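Local coordinates for flagellar hook associated protein type 3 FlgL (PDB 5YTI) that probably serves as a structural, flagellin-related junction protein that links the flagellar hook to the filament, at residues A97-A111 / L307-Q321. Residues are numbered along the deposited sequence; the frame is centred on the assembly and turned at random.
Sequences AGNPSLSEEDRKTLA and LNKPYTSSVEKAATQ
The guanidinium of Arg-107 lies flat on the ring of Tyr-311 in a cation-pi stack, the planes 4° apart. The contact joins two helix-to-helix connections at one end of the long helical bundle of this flagellin-family protein: the turn from helix 49-96 into helix 104-125, and the loop from helix 296-307 into helix 316-374. CZ of Arg-107 sits 3.7 Å from the centroid of the Tyr-311 ring. CD of Arg-107 lies over the same ring face as a CH-pi contact, and the bend at chi3 (105°) then turns NE and the guanidinium onto the ring. CD2 of Leu-307 covers the other face of the guanidinium, and CG of Lys-317 the other face of the tyrosine. The layers therefore run leucine, arginine, tyrosine, lysine.

At the edge of the guanidinium, NH1 of Arg-107 donates to Ala-97 O at 2.8 Å. The bond lies near the guanidinium plane and uses a carbonyl lone pair, which, with the stack, helps hold the rotation of the group. Asn-324 also donates to this oxygen. Leu-307 then spreads its methyls: CD2 turns to Ala-97 CB, while CD1 packs 3.9 Å from Leu-110 CB. Ser-103 and Asp-106 form a capping box at the start of helix 104-125. Ser-313 and Glu-316 form another leading into the second helix, in which Glu-316 N to Ser-313 OG is weak. Beside the stack, Tyr-311 N makes a weak but nearly straight hydrogen bond to Glu-104 OE2, 3.4 Å long. The Tyr-311 hydroxyl reaches the opposite turn, with OH 3.2 Å from Asn-99 O.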
ATOM      1  N   ALA A  97     -18.849  11.391 -11.841  1.00 99.95           N
ATOM      2  CA  ALA A  97     -17.810  12.309 -12.317  1.00 99.64           C
ATOM      3  C   ALA A  97     -17.239  11.826 -13.644  1.00 98.27           C
ATOM      4  O   ALA A  97     -16.617  12.597 -14.384  1.00102.94           O
ATOM      5  CB  ALA A  97     -16.707  12.451 -11.290  1.00100.89           C
ATOM      6  N   GLY A  98     -17.452  10.547 -13.933  1.00 92.59           N
ATOM      7  CA  GLY A  98     -17.077   9.991 -15.205  1.00 93.41           C
ATOM      8  C   GLY A  98     -18.249   9.810 -16.135  1.00 93.42           C
ATOM      9  O   GLY A  98     -18.095   9.218 -17.199  1.00 88.37           O
ATOM     10  N   ASN A  99     -19.418  10.304 -15.738  1.00 97.51           N
ATOM     11  CA  ASN A  99     -20.579  10.269 -16.620  1.00105.81           C
ATOM     12  C   ASN A  99     -20.659  11.587 -17.393  1.00104.97           C
ATOM     13  O   ASN A  99     -20.650  12.680 -16.810  1.00104.33           O
ATOM     14  CB  ASN A  99     -21.883   9.980 -15.846  1.00110.80           C
ATOM     15  CG  ASN A  99     -23.109   9.779 -16.771  1.00112.74           C
ATOM     16  OD1 ASN A  99     -24.145  10.435 -16.579  1.00108.88           O
ATOM     17  ND2 ASN A  99     -23.003   8.858 -17.753  1.00109.41           N
ATOM     18  N   PRO A 100     -20.722  11.483 -18.718  1.00107.57           N
ATOM     19  CA  PRO A 100     -20.618  12.689 -19.518  1.00110.51           C
ATOM     20  C   PRO A 100     -21.984  13.361 -19.717  1.00112.42           C
ATOM     21  O   PRO A 100     -22.069  14.387 -20.383  1.00110.91           O
ATOM     22  CB  PRO A 100     -20.017  12.179 -20.840  1.00106.74           C
ATOM     23  CG  PRO A 100     -20.282  10.697 -20.869  1.00106.31           C
ATOM     24  CD  PRO A 100     -20.943  10.300 -19.569  1.00107.80           C
ATOM     25  N   SER A 101     -23.037  12.793 -19.135  1.00113.33           N
ATOM     26  CA  SER A 101     -24.322  13.474 -19.084  1.00115.50           C
ATOM     27  C   SER A 101     -24.211  14.784 -18.293  1.00117.70           C
ATOM     28  O   SER A 101     -24.643  15.820 -18.774  1.00122.38           O
ATOM     29  CB  SER A 101     -25.418  12.585 -18.454  1.00115.01           C
ATOM     30  OG  SER A 101     -25.689  11.434 -19.245  1.00113.91           O
ATOM     31  N   LEU A 102     -23.607  14.737 -17.105  1.00117.43           N
ATOM     32  CA  LEU A 102     -23.769  15.791 -16.080  1.00116.55           C
ATOM     33  C   LEU A 102     -23.354  17.203 -16.482  1.00112.67           C
ATOM     34  O   LEU A 102     -22.309  17.381 -17.100  1.00105.81           O
ATOM     35  CB  LEU A 102     -22.951  15.422 -14.841  1.00119.13           C
ATOM     36  CG  LEU A 102     -23.628  14.553 -13.786  1.00117.72           C
ATOM     37  CD1 LEU A 102     -24.046  13.201 -14.347  1.00117.18           C
ATOM     38  CD2 LEU A 102     -22.670  14.397 -12.615  1.00117.34           C
ATOM     39  N   SER A 103     -24.142  18.204 -16.090  1.00110.74           N
ATOM     40  CA  SER A 103     -23.764  19.594 -16.357  1.00111.75           C
ATOM     41  C   SER A 103     -22.592  19.986 -15.463  1.00111.87           C
ATOM     42  O   SER A 103     -22.410  19.401 -14.393  1.00115.08           O
ATOM     43  CB  SER A 103     -24.943  20.545 -16.118  1.00111.74           C
ATOM     44  OG  SER A 103     -25.462  20.394 -14.814  1.00110.84           O
ATOM     45  N   GLU A 104     -21.804  20.964 -15.903  1.00110.62           N
ATOM     46  CA  GLU A 104     -20.805  21.592 -15.058  1.00113.50           C
ATOM     47  C   GLU A 104     -21.381  21.947 -13.673  1.00117.21           C
ATOM     48  O   GLU A 104     -20.686  21.823 -12.663  1.00116.80           O
ATOM     49  CB  GLU A 104     -20.268  22.860 -15.719  1.00117.31           C
ATOM     50  CG  GLU A 104     -18.997  22.668 -16.530  1.00121.51           C
ATOM     51  CD  GLU A 104     -18.041  23.852 -16.407  1.00126.58           C
ATOM     52  OE1 GLU A 104     -18.281  24.711 -15.525  1.00128.45           O
ATOM     53  OE2 GLU A 104     -17.045  23.923 -17.172  1.00124.31           O
ATOM     54  N   GLU A 105     -22.642  22.391 -13.635  1.00118.07           N
ATOM     55  CA  GLU A 105     -23.313  22.781 -12.387  1.00116.58           C
ATOM     56  C   GLU A 105     -23.523  21.587 -11.474  1.00115.68           C
ATOM     57  O   GLU A 105     -23.360  21.682 -10.256  1.00115.53           O
ATOM     58  CB  GLU A 105     -24.674  23.420 -12.693  1.00119.49           C
ATOM     59  CG  GLU A 105     -25.346  24.132 -11.522  1.00121.12           C
ATOM     60  CD  GLU A 105     -26.789  24.542 -11.831  1.00125.36           C
ATOM     61  OE1 GLU A 105     -27.043  25.769 -11.953  1.00129.40           O
ATOM     62  OE2 GLU A 105     -27.673  23.646 -11.959  1.00122.51           O
ATOM     63  N   ASP A 106     -23.925  20.466 -12.060  1.00112.89           N
ATOM     64  CA  ASP A 106     -24.136  19.257 -11.287  1.00111.07           C
ATOM     65  C   ASP A 106     -22.812  18.875 -10.590  1.00104.95           C
ATOM     66  O   ASP A 106     -22.789  18.529  -9.405  1.00 99.26           O
ATOM     67  CB  ASP A 106     -24.613  18.118 -12.207  1.00113.87           C
ATOM     68  CG  ASP A 106     -26.092  18.232 -12.606  1.00117.50           C
ATOM     69  OD1 ASP A 106     -26.963  18.247 -11.698  1.00112.60           O
ATOM     70  OD2 ASP A 106     -26.378  18.252 -13.841  1.00123.74           O
ATOM     71  N   ARG A 107     -21.718  18.963 -11.345  1.00101.03           N
ATOM     72  CA  ARG A 107     -20.419  18.467 -10.903  1.00 97.50           C
ATOM     73  C   ARG A 107     -19.857  19.386  -9.859  1.00 97.37           C
ATOM     74  O   ARG A 107     -19.317  18.923  -8.873  1.00 98.32           O
ATOM     75  CB  ARG A 107     -19.437  18.319 -12.081  1.00 95.77           C
ATOM     76  CG  ARG A 107     -19.815  17.206 -13.059  1.00 94.76           C
ATOM     77  CD  ARG A 107     -19.023  17.197 -14.375  1.00 94.14           C
ATOM     78  NE  ARG A 107     -18.014  16.143 -14.419  1.00 94.12           N
ATOM     79  CZ  ARG A 107     -16.729  16.345 -14.151  1.00 96.21           C
ATOM     80  NH1 ARG A 107     -15.861  15.336 -14.194  1.00 96.91           N
ATOM     81  NH2 ARG A 107     -16.300  17.565 -13.840  1.00 96.64           N
ATOM     82  N   LYS A 108     -19.995  20.690 -10.048  1.00100.37           N
ATOM     83  CA  LYS A 108     -19.416  21.621  -9.086  1.00102.91           C
ATOM     84  C   LYS A 108     -20.180  21.492  -7.793  1.00 97.36           C
ATOM     85  O   LYS A 108     -19.697  21.914  -6.747  1.00 95.69           O
ATOM     86  CB  LYS A 108     -19.336  23.098  -9.591  1.00111.35           C
ATOM     87  CG  LYS A 108     -20.653  23.883  -9.769  1.00117.38           C
ATOM     88  CD  LYS A 108     -20.536  25.419  -9.578  1.00121.57           C
ATOM     89  CE  LYS A 108     -21.217  25.906  -8.281  1.00125.71           C
ATOM     90  NZ  LYS A 108     -21.037  27.353  -7.946  1.00126.54           N
ATOM     91  N   THR A 109     -21.359  20.882  -7.857  1.00 94.94           N
ATOM     92  CA  THR A 109     -22.151  20.652  -6.638  1.00 94.66           C
ATOM     93  C   THR A 109     -21.677  19.380  -5.869  1.00 92.91           C
ATOM     94  O   THR A 109     -21.635  19.374  -4.610  1.00 87.00           O
ATOM     95  CB  THR A 109     -23.677  20.623  -6.922  1.00 93.94           C
ATOM     96  OG1 THR A 109     -24.086  21.860  -7.542  1.00 96.34           O
ATOM     97  CG2 THR A 109     -24.449  20.444  -5.620  1.00 93.04           C
ATOM     98  N   LEU A 110     -21.308  18.336  -6.632  1.00 88.43           N
ATOM     99  CA  LEU A 110     -20.696  17.123  -6.083  1.00 84.99           C
ATOM    100  C   LEU A 110     -19.366  17.454  -5.436  1.00 83.76           C
ATOM    101  O   LEU A 110     -19.046  16.958  -4.365  1.00 81.84           O
ATOM    102  CB  LEU A 110     -20.509  16.059  -7.178  1.00 84.67           C
ATOM    103  CG  LEU A 110     -21.831  15.551  -7.782  1.00 82.97           C
ATOM    104  CD1 LEU A 110     -21.652  14.441  -8.788  1.00 82.51           C
ATOM    105  CD2 LEU A 110     -22.758  15.074  -6.711  1.00 82.23           C
ATOM    106  N   ALA A 111     -18.609  18.318  -6.090  1.00 85.04           N
ATOM    107  CA  ALA A 111     -17.413  18.928  -5.498  1.00 87.84           C
ATOM    108  C   ALA A 111     -17.599  19.404  -4.067  1.00 87.41           C
ATOM    109  O   ALA A 111     -16.655  19.424  -3.273  1.00 86.87           O
ATOM    110  CB  ALA A 111     -16.986  20.126  -6.329  1.00 90.30           C
ATOM    111  N   LEU A 307     -13.611  17.305 -10.211  1.00 91.83           N
ATOM    112  CA  LEU A 307     -14.978  17.709 -10.434  1.00 93.25           C
ATOM    113  C   LEU A 307     -15.093  19.176 -10.821  1.00 93.99           C
ATOM    114  O   LEU A 307     -16.095  19.572 -11.391  1.00 94.53           O
ATOM    115  CB  LEU A 307     -15.792  17.443  -9.176  1.00 93.24           C
ATOM    116  CG  LEU A 307     -16.000  15.958  -9.003  1.00 92.87           C
ATOM    117  CD1 LEU A 307     -16.651  15.676  -7.667  1.00 92.24           C
ATOM    118  CD2 LEU A 307     -16.842  15.480 -10.178  1.00 94.77           C
ATOM    119  N   ASN A 308     -14.075  19.966 -10.477  1.00 95.53           N
ATOM    120  CA  ASN A 308     -14.020  21.409 -10.768  1.00 96.58           C
ATOM    121  C   ASN A 308     -13.307  21.770 -12.076  1.00 98.27           C
ATOM    122  O   ASN A 308     -13.263  22.925 -12.440  1.00100.16           O
ATOM    123  CB  ASN A 308     -13.330  22.160  -9.612  1.00 94.47           C
ATOM    124  CG  ASN A 308     -14.221  22.312  -8.393  1.00 92.39           C
ATOM    125  OD1 ASN A 308     -15.445  22.499  -8.503  1.00 91.59           O
ATOM    126  ND2 ASN A 308     -13.611  22.237  -7.216  1.00 92.15           N
ATOM    127  N   LYS A 309     -12.743  20.806 -12.786  1.00103.36           N
ATOM    128  CA  LYS A 309     -12.071  21.117 -14.040  1.00109.68           C
ATOM    129  C   LYS A 309     -13.113  21.554 -15.050  1.00111.33           C
ATOM    130  O   LYS A 309     -14.267  21.200 -14.915  1.00115.28           O
ATOM    131  CB  LYS A 309     -11.342  19.889 -14.613  1.00112.52           C
ATOM    132  CG  LYS A 309     -10.197  19.352 -13.773  1.00115.86           C
ATOM    133  CD  LYS A 309      -8.997  20.286 -13.759  1.00120.80           C
ATOM    134  CE  LYS A 309      -8.450  20.457 -12.342  1.00123.90           C
ATOM    135  NZ  LYS A 309      -7.375  21.482 -12.246  1.00125.38           N
ATOM    136  N   PRO A 310     -12.705  22.308 -16.076  1.00114.35           N
ATOM    137  CA  PRO A 310     -13.601  22.511 -17.213  1.00114.43           C
ATOM    138  C   PRO A 310     -14.113  21.184 -17.773  1.00109.25           C
ATOM    139  O   PRO A 310     -13.317  20.308 -18.066  1.00104.15           O
ATOM    140  CB  PRO A 310     -12.702  23.212 -18.250  1.00115.91           C
ATOM    141  CG  PRO A 310     -11.610  23.862 -17.469  1.00114.17           C
ATOM    142  CD  PRO A 310     -11.431  23.049 -16.213  1.00114.79           C
ATOM    143  N   TYR A 311     -15.428  21.069 -17.918  1.00111.88           N
ATOM    144  CA  TYR A 311     -16.095  19.867 -18.448  1.00119.02           C
ATOM    145  C   TYR A 311     -17.265  20.330 -19.345  1.00126.71           C
ATOM    146  O   TYR A 311     -18.447  20.118 -19.003  1.00135.56           O
ATOM    147  CB  TYR A 311     -16.613  18.976 -17.279  1.00118.65           C
ATOM    148  CG  TYR A 311     -16.960  17.485 -17.562  1.00115.86           C
ATOM    149  CD1 TYR A 311     -15.985  16.483 -17.482  1.00113.67           C
ATOM    150  CD2 TYR A 311     -18.264  17.081 -17.836  1.00114.88           C
ATOM    151  CE1 TYR A 311     -16.288  15.145 -17.707  1.00111.05           C
ATOM    152  CE2 TYR A 311     -18.569  15.744 -18.060  1.00113.41           C
ATOM    153  CZ  TYR A 311     -17.579  14.784 -17.991  1.00110.82           C
ATOM    154  OH  TYR A 311     -17.883  13.467 -18.206  1.00107.60           O
ATOM    155  N   THR A 312     -16.938  20.994 -20.463  1.00125.83           N
ATOM    156  CA  THR A 312     -17.940  21.390 -21.488  1.00124.24           C
ATOM    157  C   THR A 312     -17.588  20.837 -22.892  1.00116.60           C
ATOM    158  O   THR A 312     -18.407  20.192 -23.534  1.00113.08           O
ATOM    159  CB  THR A 312     -18.149  22.929 -21.524  1.00127.31           C
ATOM    160  OG1 THR A 312     -16.903  23.590 -21.275  1.00128.04           O
ATOM    161  CG2 THR A 312     -19.187  23.388 -20.459  1.00128.36           C
ATOM    162  N   SER A 313     -16.357  21.053 -23.338  1.00112.81           N
ATOM    163  CA  SER A 313     -15.915  20.563 -24.634  1.00113.51           C
ATOM    164  C   SER A 313     -15.316  19.152 -24.522  1.00115.50           C
ATOM    165  O   SER A 313     -14.578  18.878 -23.573  1.00115.24           O
ATOM    166  CB  SER A 313     -14.875  21.538 -25.240  1.00112.71           C
ATOM    167  OG  SER A 313     -13.528  21.143 -24.998  1.00107.82           O
ATOM    168  N   SER A 314     -15.628  18.288 -25.500  1.00115.05           N
ATOM    169  CA  SER A 314     -15.030  16.938 -25.659  1.00112.34           C
ATOM    170  C   SER A 314     -13.564  16.797 -25.310  1.00113.93           C
ATOM    171  O   SER A 314     -13.124  15.719 -24.910  1.00110.40           O
ATOM    172  CB  SER A 314     -15.152  16.482 -27.106  1.00110.67           C
ATOM    173  OG  SER A 314     -16.456  16.034 -27.367  1.00110.38           O
ATOM    174  N   VAL A 315     -12.800  17.869 -25.508  1.00119.28           N
ATOM    175  CA  VAL A 315     -11.350  17.839 -25.258  1.00119.79           C
ATOM    176  C   VAL A 315     -11.051  18.005 -23.764  1.00118.24           C
ATOM    177  O   VAL A 315     -10.156  17.369 -23.228  1.00117.95           O
ATOM    178  CB  VAL A 315     -10.591  18.927 -26.062  1.00118.58           C
ATOM    179  CG1 VAL A 315      -9.168  18.458 -26.314  1.00115.61           C
ATOM    180  CG2 VAL A 315     -11.310  19.271 -27.379  1.00119.94           C
ATOM    181  N   GLU A 316     -11.805  18.876 -23.104  1.00119.98           N
ATOM    182  CA  GLU A 316     -11.734  19.016 -21.657  1.00121.09           C
ATOM    183  C   GLU A 316     -12.233  17.723 -20.959  1.00120.27           C
ATOM    184  O   GLU A 316     -11.660  17.297 -19.961  1.00120.86           O
ATOM    185  CB  GLU A 316     -12.571  20.224 -21.196  1.00122.57           C
ATOM    186  CG  GLU A 316     -12.168  21.586 -21.776  1.00122.18           C
ATOM    187  CD  GLU A 316     -13.341  22.572 -21.819  1.00122.32           C
ATOM    188  OE1 GLU A 316     -14.502  22.116 -21.898  1.00115.84           O
ATOM    189  OE2 GLU A 316     -13.114  23.805 -21.789  1.00122.93           O
ATOM    190  N   LYS A 317     -13.284  17.100 -21.498  1.00115.60           N
ATOM    191  CA  LYS A 317     -13.862  15.867 -20.927  1.00112.08           C
ATOM    192  C   LYS A 317     -13.001  14.609 -21.008  1.00108.12           C
ATOM    193  O   LYS A 317     -13.321  13.602 -20.396  1.00109.68           O
ATOM    194  CB  LYS A 317     -15.195  15.540 -21.606  1.00114.02           C
ATOM    195  CG  LYS A 317     -16.315  16.513 -21.292  1.00116.57           C
ATOM    196  CD  LYS A 317     -17.658  16.018 -21.803  1.00117.62           C
ATOM    197  CE  LYS A 317     -18.722  17.078 -21.581  1.00119.04           C
ATOM    198  NZ  LYS A 317     -20.047  16.475 -21.294  1.00119.85           N
ATOM    199  N   ALA A 318     -11.945  14.625 -21.795  1.00107.18           N
ATOM    200  CA  ALA A 318     -11.109  13.447 -21.902  1.00105.82           C
ATOM    201  C   ALA A 318      -9.921  13.564 -20.969  1.00102.49           C
ATOM    202  O   ALA A 318      -9.286  12.562 -20.629  1.00101.07           O
ATOM    203  CB  ALA A 318     -10.643  13.262 -23.327  1.00107.46           C
ATOM    204  N   ALA A 319      -9.609  14.793 -20.568  1.00101.96           N
ATOM    205  CA  ALA A 319      -8.515  15.027 -19.614  1.00102.64           C
ATOM    206  C   ALA A 319      -9.012  14.744 -18.205  1.00 98.54           C
ATOM    207  O   ALA A 319      -8.231  14.658 -17.269  1.00 98.29           O
ATOM    208  CB  ALA A 319      -7.958  16.449 -19.728  1.00102.42           C
ATOM    209  N   THR A 320     -10.322  14.600 -18.094  1.00 97.61           N
ATOM    210  CA  THR A 320     -10.993  14.139 -16.893  1.00 98.17           C
ATOM    211  C   THR A 320     -10.921  12.634 -16.716  1.00 98.57           C
ATOM    212  O   THR A 320     -10.695  12.168 -15.590  1.00100.35           O
ATOM    213  CB  THR A 320     -12.482  14.482 -16.995  1.00100.01           C
ATOM    214  OG1 THR A 320     -12.631  15.880 -16.844  1.00102.04           O
ATOM    215  CG2 THR A 320     -13.313  13.789 -15.950  1.00102.17           C
ATOM    216  N   GLN A 321     -11.136  11.884 -17.809  1.00 96.08           N
ATOM    217  CA  GLN A 321     -11.387  10.451 -17.705  1.00 93.36           C
ATOM    218  C   GLN A 321     -10.149   9.721 -17.229  1.00 89.43           C
ATOM    219  O   GLN A 321     -10.207   8.922 -16.310  1.00 88.59           O
ATOM    220  CB  GLN A 321     -11.900   9.863 -19.024  1.00 96.13           C
ATOM    221  CG  GLN A 321     -12.660   8.534 -18.875  1.00 98.14           C
ATOM    222  CD  GLN A 321     -14.047   8.705 -18.249  1.00101.01           C
ATOM    223  OE1 GLN A 321     -14.190   9.240 -17.128  1.00 99.08           O
ATOM    224  NE2 GLN A 321     -15.086   8.256 -18.975  1.00100.41           N
TER